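Local coordinates for protein ICChI, a glycosylated chitinase (Ipomoea carnea, PDB 6IDN) that hydrolyses chitin and also has lysozyme activity, as a glycosylated plant enzyme of glycoside hydrolase family 18 with a TIM-barrel fold, at residues A[179-184]-A[212-217]; A[72-77]-A[117-122]; A[3-8]-A[253-258]; A[159-164]-A[186-191]; A[31-36]-A[76-81]. All coordinates share one frame; numbering follows the deposited sequence.

Interaction 1. Residues A[179-184]-A[212-217]; sequences VWVQFY and DDLFLG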
# COMPACT_ATOMS: atom_id res chain seq x y z
N VAL A 179 -0.81 3.75 -7.51
CA VAL A 179 0.54 3.17 -7.54
C VAL A 179 1.41 4.14 -6.75
O VAL A 179 1.52 5.31 -7.13
CB VAL A 179 1.10 2.96 -8.96
CG1 VAL A 179 2.56 2.50 -8.85
CG2 VAL A 179 0.26 1.91 -9.71
N TRP A 180 1.98 3.70 -5.63
CA TRP A 180 2.93 4.50 -4.86
C TRP A 180 4.31 3.94 -5.10
O TRP A 180 4.62 2.83 -4.66
CB TRP A 180 2.59 4.53 -3.37
CG TRP A 180 1.80 3.36 -2.85
CD1 TRP A 180 2.26 2.11 -2.58
CD2 TRP A 180 0.43 3.38 -2.46
NE1 TRP A 180 1.25 1.32 -2.08
CE2 TRP A 180 0.12 2.09 -1.97
CE3 TRP A 180 -0.57 4.37 -2.45
CZ2 TRP A 180 -1.13 1.74 -1.54
CZ3 TRP A 180 -1.85 4.01 -1.99
CH2 TRP A 180 -2.10 2.70 -1.55
N VAL A 181 5.14 4.70 -5.80
CA VAL A 181 6.48 4.27 -6.17
C VAL A 181 7.43 4.55 -5.01
O VAL A 181 7.50 5.69 -4.53
CB VAL A 181 6.95 4.96 -7.45
CG1 VAL A 181 8.30 4.42 -7.86
CG2 VAL A 181 5.92 4.77 -8.57
N GLN A 182 8.13 3.52 -4.55
CA GLN A 182 8.98 3.65 -3.36
C GLN A 182 10.32 4.23 -3.76
O GLN A 182 11.19 3.53 -4.28
CB GLN A 182 9.15 2.30 -2.66
CG GLN A 182 7.87 1.71 -2.04
CD GLN A 182 7.99 0.23 -1.72
OE1 GLN A 182 8.85 -0.46 -2.25
NE2 GLN A 182 7.12 -0.27 -0.86
N PHE A 183 10.50 5.52 -3.48
CA PHE A 183 11.77 6.20 -3.74
C PHE A 183 12.61 6.16 -2.46
O PHE A 183 12.88 7.17 -1.81
CB PHE A 183 11.51 7.63 -4.22
CG PHE A 183 11.10 7.71 -5.66
CD1 PHE A 183 12.06 7.75 -6.64
CD2 PHE A 183 9.76 7.66 -6.02
CE1 PHE A 183 11.69 7.80 -7.99
CE2 PHE A 183 9.40 7.70 -7.36
CZ PHE A 183 10.37 7.77 -8.34
N TYR A 184 13.00 4.94 -2.10
CA TYR A 184 13.86 4.72 -0.95
C TYR A 184 14.44 3.32 -1.04
O TYR A 184 13.90 2.45 -1.73
CB TYR A 184 13.15 4.92 0.40
CG TYR A 184 11.82 4.20 0.63
CD1 TYR A 184 10.62 4.78 0.20
CD2 TYR A 184 11.76 2.98 1.29
CE1 TYR A 184 9.39 4.15 0.43
CE2 TYR A 184 10.54 2.35 1.52
CZ TYR A 184 9.36 2.93 1.07
OH TYR A 184 8.14 2.32 1.29
N ASP A 212 -4.71 5.63 -12.23
CA ASP A 212 -5.47 6.85 -12.03
C ASP A 212 -4.75 7.83 -11.11
O ASP A 212 -4.87 9.04 -11.28
CB ASP A 212 -6.86 6.53 -11.48
CG ASP A 212 -7.80 6.05 -12.56
OD1 ASP A 212 -7.79 6.65 -13.66
OD2 ASP A 212 -8.55 5.09 -12.31
N ASP A 213 -4.00 7.32 -10.13
CA ASP A 213 -3.31 8.16 -9.16
C ASP A 213 -1.90 7.63 -8.94
O ASP A 213 -1.74 6.49 -8.51
CB ASP A 213 -4.05 8.22 -7.82
CG ASP A 213 -5.31 9.07 -7.88
OD1 ASP A 213 -5.29 10.17 -8.48
OD2 ASP A 213 -6.32 8.65 -7.27
N LEU A 214 -0.91 8.47 -9.21
CA LEU A 214 0.50 8.12 -9.03
C LEU A 214 1.02 8.88 -7.81
O LEU A 214 0.90 10.11 -7.74
CB LEU A 214 1.28 8.48 -10.30
CG LEU A 214 2.76 8.10 -10.33
CD1 LEU A 214 2.93 6.57 -10.39
CD2 LEU A 214 3.48 8.79 -11.52
N PHE A 215 1.55 8.13 -6.84
CA PHE A 215 2.00 8.68 -5.56
C PHE A 215 3.51 8.56 -5.46
O PHE A 215 4.11 7.58 -5.93
CB PHE A 215 1.39 7.93 -4.36
CG PHE A 215 -0.03 8.35 -3.98
CD1 PHE A 215 -1.07 8.26 -4.87
CD2 PHE A 215 -0.30 8.74 -2.67
CE1 PHE A 215 -2.38 8.58 -4.49
CE2 PHE A 215 -1.60 9.08 -2.27
CZ PHE A 215 -2.64 9.01 -3.19
N LEU A 216 4.12 9.53 -4.78
CA LEU A 216 5.54 9.49 -4.43
C LEU A 216 5.68 8.81 -3.07
O LEU A 216 5.24 9.35 -2.06
CB LEU A 216 6.10 10.91 -4.39
CG LEU A 216 7.57 11.03 -4.01
CD1 LEU A 216 8.42 10.71 -5.22
CD2 LEU A 216 7.89 12.44 -3.53
N GLY A 217 6.30 7.63 -3.03
CA GLY A 217 6.46 6.91 -1.77
C GLY A 217 7.77 7.27 -1.09
O GLY A 217 8.83 7.22 -1.72
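V179-Q182 and L214-G217 are neighbouring parallel strands of the TIM barrel, joined through helix 196-206 in a beta-alpha-beta unit. Their short axes cross at -28°, and a ladder of five backbone bonds climbs between them. It starts at V179 N to D213 O (3.1 Å); F215 N then donates to V179 O and F215 O accepts from V181 N, and the ladder ends with F183 N to G217 O. G217, with no side chain, lets the chains draw close: its N lies 2.7 Å from V181 O, though the N-H points there at a bend. On the inner face, W180 presents the edge of its six-membered ring to the face of F215 in a T-shaped stack. The ring centroids are 5.9 Å apart, the planes stand at 87°, and W180 CE3 sits over the rim of the phenyl ring. At the base of this pair W180 CB and F215 CB touch at 3.7 Å. The other face is mainly aliphatic, with the F183 ring at its end. L214, with CG anti to its backbone N (chi1 -176°), brings CD1 to 3.9 Å from V181 CG2, while L216 CD1 presses tightly on F183 CD2 at 3.4 Å, the two side chains crossing at about a right angle. Helices 196-206 and 233-244 cover this side; on the inner face W180 also touches M254. Parallel strands linked by a helix, one face to the interior and one to the helices, are the repeating unit of the TIM barrel.

Interaction 2. Residues A[72-77]-A[117-122]; sequences IKVFLS and ESLDGI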
# COMPACT_ATOMS: atom_id res chain seq x y z
N ILE A 72 -11.78 8.09 5.03
CA ILE A 72 -10.47 7.46 4.85
C ILE A 72 -10.68 6.08 4.26
O ILE A 72 -11.52 5.31 4.74
CB ILE A 72 -9.72 7.40 6.20
CG1 ILE A 72 -9.50 8.82 6.74
CG2 ILE A 72 -8.42 6.63 6.04
CD1 ILE A 72 -9.09 8.87 8.20
N LYS A 73 -9.93 5.75 3.21
CA LYS A 73 -9.96 4.40 2.66
C LYS A 73 -8.96 3.53 3.40
O LYS A 73 -7.90 3.99 3.83
CB LYS A 73 -9.61 4.39 1.16
CG LYS A 73 -10.54 5.26 0.32
CD LYS A 73 -10.15 5.21 -1.14
CE LYS A 73 -11.12 5.99 -2.02
NZ LYS A 73 -11.13 7.46 -1.81
N VAL A 74 -9.31 2.26 3.55
CA VAL A 74 -8.50 1.31 4.30
C VAL A 74 -8.25 0.10 3.42
O VAL A 74 -9.21 -0.56 2.99
CB VAL A 74 -9.17 0.89 5.63
CG1 VAL A 74 -8.23 0.03 6.45
CG2 VAL A 74 -9.60 2.13 6.42
N PHE A 75 -6.98 -0.18 3.11
CA PHE A 75 -6.61 -1.32 2.28
C PHE A 75 -5.88 -2.37 3.11
O PHE A 75 -5.21 -2.05 4.09
CB PHE A 75 -5.68 -0.89 1.12
CG PHE A 75 -6.26 0.17 0.20
CD1 PHE A 75 -7.64 0.37 0.10
CD2 PHE A 75 -5.42 0.96 -0.55
CE1 PHE A 75 -8.15 1.36 -0.76
CE2 PHE A 75 -5.91 1.94 -1.41
CZ PHE A 75 -7.28 2.15 -1.50
N LEU A 76 -5.98 -3.63 2.66
CA LEU A 76 -5.10 -4.69 3.15
C LEU A 76 -3.90 -4.81 2.22
O LEU A 76 -4.07 -4.93 1.00
CB LEU A 76 -5.83 -6.04 3.20
CG LEU A 76 -4.91 -7.22 3.53
CD1 LEU A 76 -4.48 -7.17 5.00
CD2 LEU A 76 -5.59 -8.55 3.26
N SER A 77 -2.70 -4.80 2.79
CA SER A 77 -1.47 -4.87 2.00
C SER A 77 -0.94 -6.30 1.97
O SER A 77 -0.67 -6.89 3.03
CB SER A 77 -0.40 -3.93 2.54
OG SER A 77 0.72 -3.87 1.66
N GLU A 117 -16.58 -5.44 9.13
CA GLU A 117 -16.46 -4.27 8.27
C GLU A 117 -15.58 -4.56 7.06
O GLU A 117 -14.45 -5.05 7.20
CB GLU A 117 -15.90 -3.08 9.06
CG GLU A 117 -15.94 -1.77 8.30
CD GLU A 117 -17.34 -1.22 8.13
OE1 GLU A 117 -18.23 -1.56 8.95
OE2 GLU A 117 -17.58 -0.45 7.18
N SER A 118 -16.07 -4.21 5.86
CA SER A 118 -15.32 -4.43 4.63
C SER A 118 -14.19 -3.42 4.49
O SER A 118 -14.35 -2.23 4.73
CB SER A 118 -16.22 -4.31 3.40
OG SER A 118 -15.48 -4.57 2.19
N LEU A 119 -13.02 -3.91 4.09
CA LEU A 119 -11.99 -2.98 3.66
C LEU A 119 -12.29 -2.48 2.25
O LEU A 119 -13.15 -3.01 1.53
CB LEU A 119 -10.60 -3.64 3.71
CG LEU A 119 -10.12 -4.09 5.09
CD1 LEU A 119 -8.65 -4.54 5.08
CD2 LEU A 119 -10.30 -2.99 6.09
N ASP A 120 -11.56 -1.45 1.84
CA ASP A 120 -11.81 -0.79 0.56
C ASP A 120 -11.05 -1.38 -0.61
O ASP A 120 -11.42 -1.11 -1.75
CB ASP A 120 -11.50 0.70 0.68
CG ASP A 120 -12.51 1.43 1.54
OD1 ASP A 120 -13.71 1.45 1.18
OD2 ASP A 120 -12.12 1.96 2.58
N GLY A 121 -10.02 -2.18 -0.38
CA GLY A 121 -9.25 -2.70 -1.48
C GLY A 121 -7.98 -3.35 -0.98
O GLY A 121 -7.78 -3.55 0.23
N ILE A 122 -7.10 -3.63 -1.95
CA ILE A 122 -5.94 -4.50 -1.77
C ILE A 122 -4.73 -3.77 -2.30
O ILE A 122 -4.74 -3.30 -3.45
CB ILE A 122 -6.13 -5.84 -2.50
CG1 ILE A 122 -7.40 -6.54 -1.97
CG2 ILE A 122 -4.87 -6.71 -2.34
CD1 ILE A 122 -7.35 -6.88 -0.49
O HOH W 1 -13.61 4.34 3.02
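I72 meets D120 through a water that donates to both I72 O and D120 OD2, just where strand 73-80 of the barrel comes alongside the start of strand 121-126. D120 opens the DGIDFDIE sequence, which matches the DGxDxDxE signature of family 18. K73 passes its CA 3.3 Å from D120 OD2. V74 is held through both its backbone N and its O: the N donates to D120 OD2 on the anti lone pair (3.0 Å), and the O accepts from D120 N at 2.8 Å. D120 CG lies beside its own backbone N (chi1 -71°), which turns the carboxylate back to V74 N. V74 CG1 also packs on L119 CD2, in the conformer given. The F75 ring turns its edge to D120, CE1 lying 3.7 Å from D120 CB, with ring and carboxylate planes 79° apart. Parallel pairing then takes over at L76, whose N donates to G121 O (3.0 Å). L76 CB also packs against L119 CD1 of that conformer, and I122 CD1 lies 4.1 Å from L76 CB.

Interaction 3. Residues A[3-8]-A[253-258]; sequences IAIYWG and VMLWSK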
# COMPACT_ATOMS: atom_id res chain seq x y z
N ILE A 3 -2.44 11.78 1.34
CA ILE A 3 -1.36 11.06 1.99
C ILE A 3 -1.85 9.66 2.34
O ILE A 3 -2.91 9.51 2.95
CB ILE A 3 -0.85 11.78 3.25
CG1 ILE A 3 -0.26 13.13 2.87
CG2 ILE A 3 0.19 10.92 3.96
CD1 ILE A 3 0.30 13.92 4.05
N ALA A 4 -1.08 8.65 1.93
CA ALA A 4 -1.31 7.27 2.32
C ALA A 4 -0.22 6.86 3.30
O ALA A 4 0.92 7.30 3.17
CB ALA A 4 -1.27 6.32 1.11
N ILE A 5 -0.56 6.01 4.26
CA ILE A 5 0.44 5.56 5.22
C ILE A 5 0.22 4.09 5.51
O ILE A 5 -0.91 3.59 5.48
CB ILE A 5 0.43 6.38 6.53
CG1 ILE A 5 1.75 6.13 7.29
CG2 ILE A 5 -0.79 6.03 7.38
CD1 ILE A 5 2.22 7.29 8.11
N TYR A 6 1.32 3.39 5.82
CA TYR A 6 1.27 2.00 6.27
C TYR A 6 1.12 1.91 7.78
O TYR A 6 1.79 2.62 8.54
CB TYR A 6 2.53 1.25 5.83
CG TYR A 6 2.49 0.86 4.38
CD1 TYR A 6 2.87 1.75 3.39
CD2 TYR A 6 2.07 -0.41 3.99
CE1 TYR A 6 2.81 1.41 2.06
CE2 TYR A 6 2.03 -0.77 2.65
CZ TYR A 6 2.40 0.15 1.70
OH TYR A 6 2.34 -0.18 0.36
N TRP A 7 0.25 1.01 8.21
CA TRP A 7 0.02 0.74 9.62
C TRP A 7 -0.02 -0.77 9.82
O TRP A 7 -0.44 -1.51 8.93
CB TRP A 7 -1.28 1.39 10.10
CG TRP A 7 -1.68 1.09 11.53
CD1 TRP A 7 -1.44 1.86 12.61
CD2 TRP A 7 -2.42 -0.06 12.00
NE1 TRP A 7 -1.98 1.28 13.75
CE2 TRP A 7 -2.58 0.10 13.39
CE3 TRP A 7 -2.95 -1.19 11.39
CZ2 TRP A 7 -3.24 -0.84 14.17
CZ3 TRP A 7 -3.61 -2.12 12.16
CH2 TRP A 7 -3.76 -1.94 13.54
N GLY A 8 0.45 -1.21 10.98
CA GLY A 8 0.34 -2.61 11.34
C GLY A 8 1.63 -3.25 11.82
O GLY A 8 1.59 -4.26 12.53
N VAL A 253 1.45 11.67 -1.71
CA VAL A 253 2.64 11.07 -1.11
C VAL A 253 2.20 9.86 -0.28
O VAL A 253 1.20 9.92 0.43
CB VAL A 253 3.37 12.09 -0.21
CG1 VAL A 253 4.46 11.42 0.66
CG2 VAL A 253 3.95 13.23 -1.05
N MET A 254 2.96 8.77 -0.38
CA MET A 254 2.79 7.62 0.50
C MET A 254 3.96 7.59 1.48
O MET A 254 5.09 7.93 1.12
CB MET A 254 2.72 6.31 -0.29
CG MET A 254 2.70 5.03 0.56
SD MET A 254 4.37 4.52 1.10
CE MET A 254 4.91 3.57 -0.32
N LEU A 255 3.68 7.20 2.72
CA LEU A 255 4.70 7.22 3.76
C LEU A 255 4.85 5.83 4.37
O LEU A 255 3.87 5.21 4.79
CB LEU A 255 4.35 8.23 4.85
CG LEU A 255 4.39 9.69 4.42
CD1 LEU A 255 3.91 10.57 5.57
CD2 LEU A 255 5.79 10.08 4.01
N TRP A 256 6.10 5.38 4.44
CA TRP A 256 6.48 4.24 5.27
C TRP A 256 7.18 4.81 6.50
O TRP A 256 8.28 5.36 6.38
CB TRP A 256 7.43 3.34 4.48
CG TRP A 256 7.95 2.22 5.30
CD1 TRP A 256 9.19 2.12 5.88
CD2 TRP A 256 7.24 1.03 5.66
NE1 TRP A 256 9.29 0.94 6.58
CE2 TRP A 256 8.11 0.25 6.46
CE3 TRP A 256 5.96 0.54 5.38
CZ2 TRP A 256 7.74 -0.99 6.98
CZ3 TRP A 256 5.60 -0.69 5.91
CH2 TRP A 256 6.48 -1.44 6.69
N SER A 257 6.58 4.71 7.70
CA SER A 257 5.29 4.11 8.06
C SER A 257 4.75 4.91 9.25
O SER A 257 5.39 5.85 9.70
CB SER A 257 5.47 2.64 8.43
OG SER A 257 6.14 2.54 9.69
N LYS A 258 3.59 4.53 9.79
CA LYS A 258 3.02 5.28 10.91
C LYS A 258 3.99 5.34 12.09
O LYS A 258 4.10 6.38 12.75
CB LYS A 258 1.69 4.65 11.34
CG LYS A 258 1.08 5.26 12.62
CD LYS A 258 0.81 6.76 12.46
CE LYS A 258 0.04 7.31 13.68
NZ LYS A 258 0.83 7.24 14.94
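Y6 carries the aromatic part of this contact against W256 and M254. W256 directs the edge of its six-membered ring at the Y6 face in an offset edge-to-face pair, centroids 5.5 Å apart and planes at 64°, and W256 CE3 comes to 3.5 Å from Y6 CB. M254 makes a Met-aromatic contact at the ring's edge: the chain folds at chi2 and chi3 (-82° and -85°), which brings SD to 3.6 Å from Y6 CE1. The Y6 hydroxyl has its own partner, D123. Backbone bonds close the TIM barrel here, joining strand 2-7 to the last strand, 250-256, in parallel. A4 N donates to V253 O, L255 N to A4 O at 2.8 Å, and Y6 N more weakly to L255 O. After W256 the chain passes through a cis peptide to S257, and the next bond skips ahead, K258 N to Y6 O at 2.9 Å. A cis peptide after this tryptophan is known from related family 18 chitinases. Aliphatic contacts lie on the face that carries I3, I5, V253 and L255, away from A4 and M254. I3 CG2 meets L255 CD1 at 4.1 Å. I5, whose CG1 is anti to the backbone N, lays CD1 4.0 Å from L255 CB.

Interaction 4. Residues A[159-164]-A[186-191]; sequences ACEFPD and NPRCHY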
# COMPACT_ATOMS: atom_id res chain seq x y z
N ALA A 159 9.14 -0.64 -6.26
CA ALA A 159 10.32 0.18 -5.99
C ALA A 159 10.60 1.06 -7.20
O ALA A 159 10.04 0.88 -8.28
CB ALA A 159 11.52 -0.71 -5.65
N CYS A 160 11.49 2.05 -7.03
CA CYS A 160 11.55 3.11 -8.03
C CYS A 160 12.28 2.72 -9.31
O CYS A 160 12.14 3.44 -10.31
CB CYS A 160 12.17 4.39 -7.46
SG CYS A 160 13.79 4.28 -6.61
N GLU A 161 13.08 1.65 -9.33
CA GLU A 161 13.82 1.29 -10.55
C GLU A 161 12.84 0.65 -11.53
O GLU A 161 12.30 -0.43 -11.26
CB GLU A 161 15.00 0.38 -10.24
CG GLU A 161 16.06 0.36 -11.33
CD GLU A 161 17.39 -0.18 -10.86
OE1 GLU A 161 17.51 -0.59 -9.69
OE2 GLU A 161 18.32 -0.20 -11.70
N PHE A 162 12.59 1.31 -12.64
CA PHE A 162 11.59 0.92 -13.62
C PHE A 162 12.23 0.08 -14.72
O PHE A 162 13.31 0.42 -15.22
CB PHE A 162 10.94 2.17 -14.23
CG PHE A 162 9.84 1.87 -15.21
CD1 PHE A 162 10.13 1.59 -16.53
CD2 PHE A 162 8.51 1.87 -14.80
CE1 PHE A 162 9.12 1.32 -17.45
CE2 PHE A 162 7.50 1.60 -15.70
CZ PHE A 162 7.80 1.32 -17.03
N PRO A 163 11.59 -1.03 -15.14
CA PRO A 163 10.35 -1.59 -14.61
C PRO A 163 10.61 -2.45 -13.38
O PRO A 163 11.71 -2.99 -13.25
CB PRO A 163 9.83 -2.43 -15.78
CG PRO A 163 11.07 -2.88 -16.49
CD PRO A 163 12.08 -1.76 -16.33
N ASP A 164 9.62 -2.53 -12.48
CA ASP A 164 9.75 -3.31 -11.26
C ASP A 164 9.56 -4.79 -11.56
O ASP A 164 8.54 -5.19 -12.14
CB ASP A 164 8.71 -2.83 -10.24
CG ASP A 164 8.84 -3.54 -8.92
OD1 ASP A 164 9.62 -3.06 -8.07
OD2 ASP A 164 8.19 -4.58 -8.74
N ASN A 186 16.92 2.51 -2.67
CA ASN A 186 17.56 2.27 -3.97
C ASN A 186 18.27 3.53 -4.41
O ASN A 186 17.68 4.41 -5.05
CB ASN A 186 16.56 1.83 -5.04
CG ASN A 186 17.26 1.32 -6.29
OD1 ASN A 186 18.44 1.61 -6.49
ND2 ASN A 186 16.55 0.57 -7.12
N PRO A 187 19.56 3.65 -4.10
CA PRO A 187 20.31 4.87 -4.46
C PRO A 187 20.40 5.13 -5.96
O PRO A 187 20.86 6.20 -6.36
CB PRO A 187 21.70 4.62 -3.87
CG PRO A 187 21.45 3.65 -2.74
CD PRO A 187 20.36 2.75 -3.24
N ARG A 188 19.97 4.20 -6.81
CA ARG A 188 19.96 4.46 -8.24
C ARG A 188 18.89 5.48 -8.62
O ARG A 188 19.04 6.21 -9.61
CB ARG A 188 19.78 3.15 -9.00
CG ARG A 188 20.92 2.14 -8.76
CD ARG A 188 20.58 0.76 -9.32
NE ARG A 188 21.51 -0.26 -8.82
CZ ARG A 188 21.18 -1.53 -8.59
NH1 ARG A 188 19.94 -1.95 -8.83
NH2 ARG A 188 22.10 -2.37 -8.13
N CYS A 189 17.79 5.56 -7.86
CA CYS A 189 16.71 6.45 -8.21
C CYS A 189 16.17 7.32 -7.08
O CYS A 189 15.35 8.20 -7.36
CB CYS A 189 15.53 5.67 -8.83
SG CYS A 189 15.18 4.03 -8.09
N HIS A 190 16.56 7.10 -5.82
CA HIS A 190 15.95 7.86 -4.74
C HIS A 190 16.73 9.16 -4.51
O HIS A 190 17.72 9.46 -5.19
CB HIS A 190 15.80 7.00 -3.47
CG HIS A 190 17.07 6.65 -2.76
ND1 HIS A 190 17.25 5.41 -2.18
CD2 HIS A 190 18.18 7.36 -2.45
CE1 HIS A 190 18.43 5.36 -1.58
NE2 HIS A 190 19.01 6.54 -1.73
N TYR A 191 16.23 9.99 -3.59
CA TYR A 191 16.88 11.28 -3.34
C TYR A 191 18.26 11.05 -2.73
O TYR A 191 18.39 10.42 -1.67
CB TYR A 191 16.02 12.14 -2.41
CG TYR A 191 16.49 13.57 -2.25
CD1 TYR A 191 17.59 13.87 -1.46
CD2 TYR A 191 15.83 14.62 -2.90
CE1 TYR A 191 18.04 15.18 -1.32
CE2 TYR A 191 16.27 15.94 -2.75
CZ TYR A 191 17.37 16.20 -1.97
OH TYR A 191 17.83 17.49 -1.81
O HOH W 2 14.15 -0.27 -7.26
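E161 and R188 meet as flat groups turned 66° against each other: the E161 carboxylate brings OE1 to the edge of the R188 guanidinium, in its plane. There R188 NH1 donates to the syn lone pair of E161 OE1 at 2.9 Å, making a salt bridge. The N186 amide supplies a second donor to the same oxygen. Its ND2 lies 3.0 Å from E161 OE1, with the oxygen in the amide plane and the N-H almost straight at 171°, and it arrives on the anti side, somewhat out of the carboxylate plane. Two donors thus fix one carboxylate oxygen, and the extended E161 chain is what carries it across. Within 186-191, one face of the H190 ring has P187 CA 3.4 Å above it near the rim. N186 is itself set by its own loop: OD1 accepts from R188 N in an Asx turn, and N186 O takes the N-H groups of both C189 and H190. Behind the polar group runs the covalent link, C160 SG to C189 SG at 2.0 Å with a chi3 of 80°. On the far side of 159-164, F162 touches a bound N-acetylglucosamine. A buried disulfide, with a surface salt bridge beside it, here joins two of the loops that follow the barrel strands, the kind of elaboration commonly found on the C-terminal rim of a TIM barrel.

Interaction 5. Residues A[31-36]-A[76-81]; sequences GFLTTF and LSLGGG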
# COMPACT_ATOMS: atom_id res chain seq x y z
N GLY A 31 -0.65 -3.56 6.79
CA GLY A 31 0.28 -4.61 6.38
C GLY A 31 0.60 -5.49 7.58
O GLY A 31 0.66 -5.00 8.71
N PHE A 32 0.81 -6.80 7.34
CA PHE A 32 0.87 -7.43 6.02
C PHE A 32 0.27 -8.82 6.02
O PHE A 32 0.32 -9.53 7.03
CB PHE A 32 2.33 -7.56 5.55
CG PHE A 32 2.95 -6.26 5.14
CD1 PHE A 32 2.55 -5.62 3.98
CD2 PHE A 32 3.94 -5.69 5.93
CE1 PHE A 32 3.14 -4.41 3.60
CE2 PHE A 32 4.52 -4.49 5.56
CZ PHE A 32 4.11 -3.84 4.40
N LEU A 33 -0.29 -9.24 4.89
CA LEU A 33 -0.59 -10.65 4.67
C LEU A 33 0.70 -11.29 4.17
O LEU A 33 1.10 -11.10 3.02
CB LEU A 33 -1.73 -10.83 3.67
CG LEU A 33 -2.41 -12.20 3.64
CD1 LEU A 33 -3.29 -12.39 4.88
CD2 LEU A 33 -3.23 -12.38 2.39
N THR A 34 1.39 -12.02 5.06
CA THR A 34 2.76 -12.45 4.80
C THR A 34 2.88 -13.86 4.24
O THR A 34 3.93 -14.20 3.69
CB THR A 34 3.61 -12.35 6.08
OG1 THR A 34 3.03 -13.12 7.14
CG2 THR A 34 3.75 -10.91 6.51
N THR A 35 1.85 -14.70 4.39
CA THR A 35 1.76 -15.98 3.69
C THR A 35 0.45 -16.00 2.91
O THR A 35 -0.61 -15.72 3.47
CB THR A 35 1.80 -17.17 4.65
OG1 THR A 35 3.08 -17.26 5.27
CG2 THR A 35 1.52 -18.49 3.89
N PHE A 36 0.54 -16.32 1.62
CA PHE A 36 -0.64 -16.58 0.79
C PHE A 36 -0.20 -17.26 -0.49
O PHE A 36 0.99 -17.26 -0.83
CB PHE A 36 -1.43 -15.30 0.47
CG PHE A 36 -0.64 -14.26 -0.29
CD1 PHE A 36 -0.57 -14.29 -1.68
CD2 PHE A 36 -0.00 -13.23 0.38
CE1 PHE A 36 0.16 -13.35 -2.37
CE2 PHE A 36 0.71 -12.27 -0.31
CZ PHE A 36 0.80 -12.33 -1.69
N LEU A 76 -5.98 -3.63 2.66
CA LEU A 76 -5.10 -4.69 3.15
C LEU A 76 -3.90 -4.81 2.22
O LEU A 76 -4.07 -4.93 1.00
CB LEU A 76 -5.83 -6.04 3.20
CG LEU A 76 -4.91 -7.22 3.53
CD1 LEU A 76 -4.48 -7.17 5.00
CD2 LEU A 76 -5.59 -8.55 3.26
N SER A 77 -2.70 -4.80 2.79
CA SER A 77 -1.47 -4.87 2.00
C SER A 77 -0.94 -6.30 1.97
O SER A 77 -0.67 -6.89 3.03
CB SER A 77 -0.40 -3.93 2.54
OG SER A 77 0.72 -3.87 1.66
N LEU A 78 -0.77 -6.84 0.76
CA LEU A 78 -0.17 -8.15 0.55
C LEU A 78 1.35 -8.07 0.55
O LEU A 78 1.93 -7.23 -0.15
CB LEU A 78 -0.59 -8.75 -0.79
CG LEU A 78 -2.07 -8.75 -1.14
CD1 LEU A 78 -2.24 -9.31 -2.55
CD2 LEU A 78 -2.91 -9.55 -0.13
N GLY A 79 1.99 -8.97 1.29
CA GLY A 79 3.40 -9.20 1.05
C GLY A 79 4.33 -8.58 2.07
O GLY A 79 4.34 -8.97 3.24
N GLY A 80 5.10 -7.59 1.65
CA GLY A 80 6.07 -6.97 2.52
C GLY A 80 7.43 -7.64 2.42
O GLY A 80 7.66 -8.56 1.63
N GLY A 81 8.34 -7.18 3.28
CA GLY A 81 9.73 -7.55 3.13
C GLY A 81 10.04 -8.99 3.51
O GLY A 81 11.00 -9.57 3.00
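F32 lies flat against G80: the G80 CA stands 3.9 Å above the F32 ring centroid, only 5° off the normal, a CH-pi contact over the middle of the face. At the same ring's edge comes S77, whose OG, in the conformer given, is near CE1 and bonds to D123. The peptide before F32 is cis, and CG sits beside the backbone N (chi1 -72°), with F32 CB 3.4 Å from G79 O. L33 and L78 behave differently. They run side by side, pointing the same way, and touch through their CD2 methyls at 3.8 Å, under cover of L100 from helix 90-103. F36 crosses L78 at about a right angle. Its CE2 is 3.8 Å from L78 CB, and G79 N lies at the ring's edge near its plane. Two backbone bonds fix the parallel pairing, L33 N to S77 O (3.0 Å) and G79 N to L33 O (2.9 Å), although the short strand axes are splayed by 58°. Beyond L33, T34 and T35 both face I43 in a classic beta bulge, where the chain turns a corner and swings F36 back onto L78. The sequence S77-G80 matches the SxGG motif of family 18. Its chemistry implies close backbone-to-ring packing at F32: G80 CA sits over the face because a CB there would run into the ring, while the backbone angles of G79 themselves call for glycine.

Overall arrangement
Four of the five contacts are strand pairings of one closed barrel sheet. Along the chain, interaction 5 (strand 27-36 with 73-80) leads into interaction 2 (73-80 with 121-126), sharing L76 and S77; the segments of interactions 4 and 1 then alternate, and interaction 3 pairs the first strand with the last, enclosing all the others. Interactions 1 and 3 have centres about 11 Å apart; 1 and 2 lie about 18 Å apart across the barrel, yet W180 and F75 meet inside it. Interaction 4 stands outside the sheet, its loops packing on F183. Closing the barrel brings Y6 and, in the conformer given, S77 onto D123 of the DGxDxDxE sequence, consistent with the family's active-site region.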